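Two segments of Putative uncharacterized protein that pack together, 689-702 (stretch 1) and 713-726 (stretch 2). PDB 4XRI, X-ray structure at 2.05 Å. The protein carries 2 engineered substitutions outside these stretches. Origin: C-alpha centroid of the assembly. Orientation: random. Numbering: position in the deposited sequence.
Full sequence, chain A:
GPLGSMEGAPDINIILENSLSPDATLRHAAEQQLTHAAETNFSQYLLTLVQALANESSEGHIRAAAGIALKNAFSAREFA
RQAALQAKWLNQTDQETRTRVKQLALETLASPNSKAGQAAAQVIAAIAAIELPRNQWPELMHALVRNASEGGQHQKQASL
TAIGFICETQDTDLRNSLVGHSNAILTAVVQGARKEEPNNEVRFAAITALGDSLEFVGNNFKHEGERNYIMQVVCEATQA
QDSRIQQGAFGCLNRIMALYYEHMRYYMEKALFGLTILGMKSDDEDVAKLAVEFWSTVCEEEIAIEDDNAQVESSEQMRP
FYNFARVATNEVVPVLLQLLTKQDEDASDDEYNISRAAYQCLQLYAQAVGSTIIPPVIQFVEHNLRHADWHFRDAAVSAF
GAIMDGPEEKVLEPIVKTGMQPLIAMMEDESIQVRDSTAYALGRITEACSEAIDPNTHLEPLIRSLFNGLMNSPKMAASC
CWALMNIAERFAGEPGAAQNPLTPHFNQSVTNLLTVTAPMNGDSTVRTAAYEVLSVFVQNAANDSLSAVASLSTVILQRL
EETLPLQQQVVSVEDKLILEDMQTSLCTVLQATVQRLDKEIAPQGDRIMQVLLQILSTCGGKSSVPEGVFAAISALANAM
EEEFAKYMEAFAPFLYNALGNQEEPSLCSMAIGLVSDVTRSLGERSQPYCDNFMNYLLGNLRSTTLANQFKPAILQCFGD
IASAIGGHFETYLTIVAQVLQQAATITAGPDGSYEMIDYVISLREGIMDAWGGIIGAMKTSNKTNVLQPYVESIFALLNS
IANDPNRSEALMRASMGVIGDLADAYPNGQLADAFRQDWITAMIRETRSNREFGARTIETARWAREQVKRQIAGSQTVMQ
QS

Stretch 1, residues 689-702: YCDNFMNYLLGNLR
Stretch 2 713-726: AILQCFGDIASAIG

Antiparallel helix pairs commonly pack knob into hole, and this one, from a putative uncharacterized protein, is built mainly from apolar side chains. Helix 690-701 and helix 713-725, which is already under way before residue 713, both with regular i to i+4 backbone hydrogen bonds, run at 155° with axes 10.5 Å apart at closest approach. The register is set by CA–CA distances of 6.7 Å for Cys690–Ile721, 7.9 Å for Met694–Phe718 and 6.3 Å for Leu697–Ile714. After the second helix, Gly726 turns to positive phi (50/-118).

No hydrogen bond crosses the contact, which buries 557 Å² counting both sides. Leu697 (m, t) points toward the partner and sits among Ile714, Cys717, Phe718 and Ile721; its CD1 lies 3.7 Å from both Cys717 SG and Ile721 CD1. In return, Ile721 (m, t) enters the hole of Cys690, Phe693, Met694 and Leu697. Phe718 (chi1 -75°, chi2 -20°) leaves its backbone sideways, yet its ring reaches Met694, Leu697, Leu698 and Leu701. Met694, m at all three chi angles, brings CE to 3.6 Å from Phe718 CE1, whereas Leu701 CD1 meets the ring edge, 4.0 Å from Phe718 CE2. At one end SG of Cys690 (chi1 m) approaches CG2 of Ile725 (p, t) at 3.6 Å; toward the other, OD1 of Asn700 (chi1 t, chi2 -71°) lies 3.4 Å from CD1 of Ile714 (m, t).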

# COMPACT_ATOMS: atom_id res chain seq x y z
N TYR A 689 1.21 -13.41 -35.78
CA TYR A 689 0.21 -12.70 -34.99
C TYR A 689 0.71 -11.33 -34.52
O TYR A 689 -0.03 -10.57 -33.90
CB TYR A 689 -0.19 -13.53 -33.77
CG TYR A 689 -0.49 -14.97 -34.08
CD1 TYR A 689 -1.74 -15.37 -34.52
CD2 TYR A 689 0.49 -15.95 -33.93
CE1 TYR A 689 -2.01 -16.70 -34.80
CE2 TYR A 689 0.23 -17.27 -34.21
CZ TYR A 689 -1.02 -17.64 -34.65
OH TYR A 689 -1.29 -18.96 -34.92
N CYS A 690 1.96 -11.03 -34.83
CA CYS A 690 2.61 -9.86 -34.26
C CYS A 690 2.20 -8.54 -34.90
O CYS A 690 2.33 -7.49 -34.28
CB CYS A 690 4.13 -10.01 -34.35
SG CYS A 690 4.78 -11.17 -33.12
N ASP A 691 1.69 -8.59 -36.13
CA ASP A 691 1.20 -7.37 -36.77
C ASP A 691 -0.07 -6.90 -36.08
O ASP A 691 -0.28 -5.70 -35.88
CB ASP A 691 0.95 -7.57 -38.26
CG ASP A 691 0.67 -6.27 -38.99
OD1 ASP A 691 1.60 -5.44 -39.09
OD2 ASP A 691 -0.47 -6.07 -39.46
N ASN A 692 -0.92 -7.86 -35.72
CA ASN A 692 -2.12 -7.57 -34.95
C ASN A 692 -1.77 -7.04 -33.57
O ASN A 692 -2.39 -6.10 -33.07
CB ASN A 692 -3.00 -8.81 -34.83
CG ASN A 692 -3.77 -9.10 -36.10
OD1 ASN A 692 -4.21 -8.18 -36.79
ND2 ASN A 692 -3.94 -10.38 -36.42
N PHE A 693 -0.75 -7.65 -32.95
CA PHE A 693 -0.25 -7.20 -31.67
C PHE A 693 0.21 -5.75 -31.75
O PHE A 693 -0.21 -4.92 -30.95
CB PHE A 693 0.91 -8.08 -31.20
CG PHE A 693 0.50 -9.47 -30.79
CD1 PHE A 693 -0.80 -9.74 -30.40
CD2 PHE A 693 1.42 -10.50 -30.79
CE1 PHE A 693 -1.18 -11.02 -30.03
CE2 PHE A 693 1.06 -11.78 -30.42
CZ PHE A 693 -0.25 -12.04 -30.04
N MET A 694 1.08 -5.47 -32.72
CA MET A 694 1.63 -4.13 -32.90
C MET A 694 0.54 -3.08 -33.08
O MET A 694 0.62 -1.99 -32.51
CB MET A 694 2.59 -4.10 -34.09
CG MET A 694 3.91 -4.83 -33.86
SD MET A 694 4.87 -4.13 -32.50
CE MET A 694 5.23 -2.51 -33.15
N ASN A 695 -0.47 -3.41 -33.88
CA ASN A 695 -1.58 -2.50 -34.11
C ASN A 695 -2.31 -2.14 -32.82
O ASN A 695 -2.64 -0.97 -32.60
CB ASN A 695 -2.57 -3.11 -35.11
CG ASN A 695 -2.04 -3.09 -36.53
OD1 ASN A 695 -1.09 -2.37 -36.85
ND2 ASN A 695 -2.67 -3.87 -37.40
N TYR A 696 -2.55 -3.13 -31.97
CA TYR A 696 -3.21 -2.88 -30.69
C TYR A 696 -2.30 -2.13 -29.73
O TYR A 696 -2.74 -1.21 -29.03
CB TYR A 696 -3.66 -4.20 -30.05
CG TYR A 696 -5.01 -4.68 -30.55
CD1 TYR A 696 -6.19 -4.13 -30.05
CD2 TYR A 696 -5.10 -5.67 -31.51
CE1 TYR A 696 -7.42 -4.56 -30.49
CE2 TYR A 696 -6.33 -6.11 -31.97
CZ TYR A 696 -7.49 -5.55 -31.45
OH TYR A 696 -8.71 -5.98 -31.90
N LEU A 697 -1.03 -2.52 -29.69
CA LEU A 697 -0.06 -1.87 -28.81
C LEU A 697 0.14 -0.40 -29.20
O LEU A 697 0.10 0.48 -28.35
CB LEU A 697 1.29 -2.60 -28.86
CG LEU A 697 1.30 -4.03 -28.31
CD1 LEU A 697 2.66 -4.67 -28.53
CD2 LEU A 697 0.93 -4.06 -26.83
N LEU A 698 0.34 -0.16 -30.49
CA LEU A 698 0.50 1.20 -31.00
C LEU A 698 -0.78 2.00 -30.80
O LEU A 698 -0.75 3.20 -30.54
CB LEU A 698 0.89 1.19 -32.47
CG LEU A 698 2.28 0.65 -32.80
CD1 LEU A 698 2.46 0.48 -34.30
CD2 LEU A 698 3.36 1.56 -32.23
N GLY A 699 -1.92 1.32 -30.93
CA GLY A 699 -3.21 1.94 -30.71
C GLY A 699 -3.37 2.41 -29.28
O GLY A 699 -3.94 3.47 -29.02
N ASN A 700 -2.86 1.61 -28.35
CA ASN A 700 -2.90 1.96 -26.93
C ASN A 700 -2.07 3.20 -26.64
O ASN A 700 -2.42 4.00 -25.77
CB ASN A 700 -2.38 0.79 -26.08
CG ASN A 700 -2.59 1.01 -24.60
OD1 ASN A 700 -1.93 1.85 -23.98
ND2 ASN A 700 -3.50 0.25 -24.01
N LEU A 701 -0.98 3.36 -27.38
CA LEU A 701 -0.07 4.48 -27.18
C LEU A 701 -0.71 5.81 -27.58
O LEU A 701 -0.29 6.87 -27.12
CB LEU A 701 1.23 4.27 -27.94
CG LEU A 701 2.16 3.18 -27.40
CD1 LEU A 701 3.45 3.11 -28.20
CD2 LEU A 701 2.45 3.41 -25.92
N ARG A 702 -1.72 5.75 -28.45
CA ARG A 702 -2.48 6.96 -28.77
C ARG A 702 -3.40 7.30 -27.61
O ARG A 702 -4.41 6.64 -27.39
CB ARG A 702 -3.28 6.79 -30.06
CG ARG A 702 -2.39 6.88 -31.28
CD ARG A 702 -3.14 7.24 -32.54
NE ARG A 702 -4.03 6.18 -32.97
CZ ARG A 702 -3.62 4.98 -33.39
NH1 ARG A 702 -2.33 4.67 -33.42
NH2 ARG A 702 -4.52 4.07 -33.75
N ALA A 713 5.15 -1.40 -20.07
CA ALA A 713 4.99 -2.80 -20.43
C ALA A 713 4.87 -2.97 -21.95
O ALA A 713 5.29 -3.98 -22.51
CB ALA A 713 3.78 -3.39 -19.74
N ILE A 714 4.29 -1.96 -22.61
CA ILE A 714 4.13 -1.99 -24.06
C ILE A 714 5.49 -1.92 -24.76
O ILE A 714 5.72 -2.59 -25.78
CB ILE A 714 3.23 -0.83 -24.54
CG1 ILE A 714 1.77 -1.11 -24.17
CG2 ILE A 714 3.36 -0.61 -26.04
CD1 ILE A 714 0.84 0.03 -24.49
N LEU A 715 6.39 -1.11 -24.21
CA LEU A 715 7.73 -0.98 -24.77
C LEU A 715 8.53 -2.26 -24.57
O LEU A 715 9.23 -2.71 -25.47
CB LEU A 715 8.46 0.21 -24.15
CG LEU A 715 7.76 1.56 -24.30
CD1 LEU A 715 8.64 2.68 -23.79
CD2 LEU A 715 7.36 1.80 -25.76
N GLN A 716 8.42 -2.83 -23.38
CA GLN A 716 9.02 -4.13 -23.09
C GLN A 716 8.51 -5.16 -24.09
O GLN A 716 9.25 -6.01 -24.57
CB GLN A 716 8.72 -4.58 -21.65
CG GLN A 716 9.18 -5.99 -21.35
CD GLN A 716 8.68 -6.50 -20.00
OE1 GLN A 716 8.51 -5.73 -19.05
NE2 GLN A 716 8.44 -7.80 -19.92
N CYS A 717 7.22 -5.05 -24.39
CA CYS A 717 6.57 -5.93 -25.34
C CYS A 717 7.15 -5.78 -26.75
O CYS A 717 7.34 -6.77 -27.46
CB CYS A 717 5.07 -5.65 -25.36
SG CYS A 717 4.08 -6.97 -26.03
N PHE A 718 7.43 -4.54 -27.14
CA PHE A 718 8.09 -4.25 -28.41
C PHE A 718 9.39 -5.03 -28.53
O PHE A 718 9.72 -5.56 -29.59
CB PHE A 718 8.37 -2.75 -28.57
CG PHE A 718 7.16 -1.92 -28.88
CD1 PHE A 718 6.01 -2.51 -29.40
CD2 PHE A 718 7.16 -0.56 -28.66
CE1 PHE A 718 4.90 -1.74 -29.69
CE2 PHE A 718 6.06 0.22 -28.94
CZ PHE A 718 4.92 -0.38 -29.46
N GLY A 719 10.12 -5.10 -27.43
CA GLY A 719 11.38 -5.82 -27.38
C GLY A 719 11.20 -7.30 -27.63
O GLY A 719 11.97 -7.90 -28.38
N ASP A 720 10.19 -7.88 -27.00
CA ASP A 720 9.89 -9.30 -27.17
C ASP A 720 9.45 -9.64 -28.59
O ASP A 720 9.83 -10.67 -29.14
CB ASP A 720 8.82 -9.74 -26.18
CG ASP A 720 9.29 -9.65 -24.74
OD1 ASP A 720 10.44 -10.04 -24.46
OD2 ASP A 720 8.50 -9.20 -23.88
N ILE A 721 8.64 -8.76 -29.18
CA ILE A 721 8.16 -8.95 -30.54
C ILE A 721 9.33 -8.89 -31.53
O ILE A 721 9.42 -9.70 -32.46
CB ILE A 721 7.10 -7.91 -30.92
CG1 ILE A 721 5.80 -8.19 -30.17
CG2 ILE A 721 6.85 -7.90 -32.42
CD1 ILE A 721 4.74 -7.12 -30.36
N ALA A 722 10.22 -7.93 -31.32
CA ALA A 722 11.40 -7.77 -32.15
C ALA A 722 12.25 -9.04 -32.16
O ALA A 722 12.73 -9.47 -33.20
CB ALA A 722 12.23 -6.58 -31.68
N SER A 723 12.43 -9.62 -30.97
CA SER A 723 13.18 -10.86 -30.83
C SER A 723 12.50 -12.01 -31.58
O SER A 723 13.17 -12.85 -32.18
CB SER A 723 13.34 -11.23 -29.36
OG SER A 723 14.31 -10.42 -28.72
N ALA A 724 11.18 -12.02 -31.54
CA ALA A 724 10.41 -13.10 -32.13
C ALA A 724 10.40 -13.06 -33.66
O ALA A 724 10.46 -14.10 -34.31
CB ALA A 724 8.98 -13.08 -31.60
N ILE A 725 10.32 -11.86 -34.23
CA ILE A 725 10.11 -11.73 -35.67
C ILE A 725 11.35 -11.27 -36.44
O ILE A 725 11.32 -11.19 -37.66
CB ILE A 725 8.96 -10.76 -35.96
CG1 ILE A 725 9.39 -9.31 -35.73
CG2 ILE A 725 7.75 -11.10 -35.11
CD1 ILE A 725 8.30 -8.30 -36.05
N GLY A 726 12.42 -10.96 -35.72
CA GLY A 726 13.70 -10.60 -36.32
C GLY A 726 13.64 -9.53 -37.39
O GLY A 726 13.24 -8.39 -37.13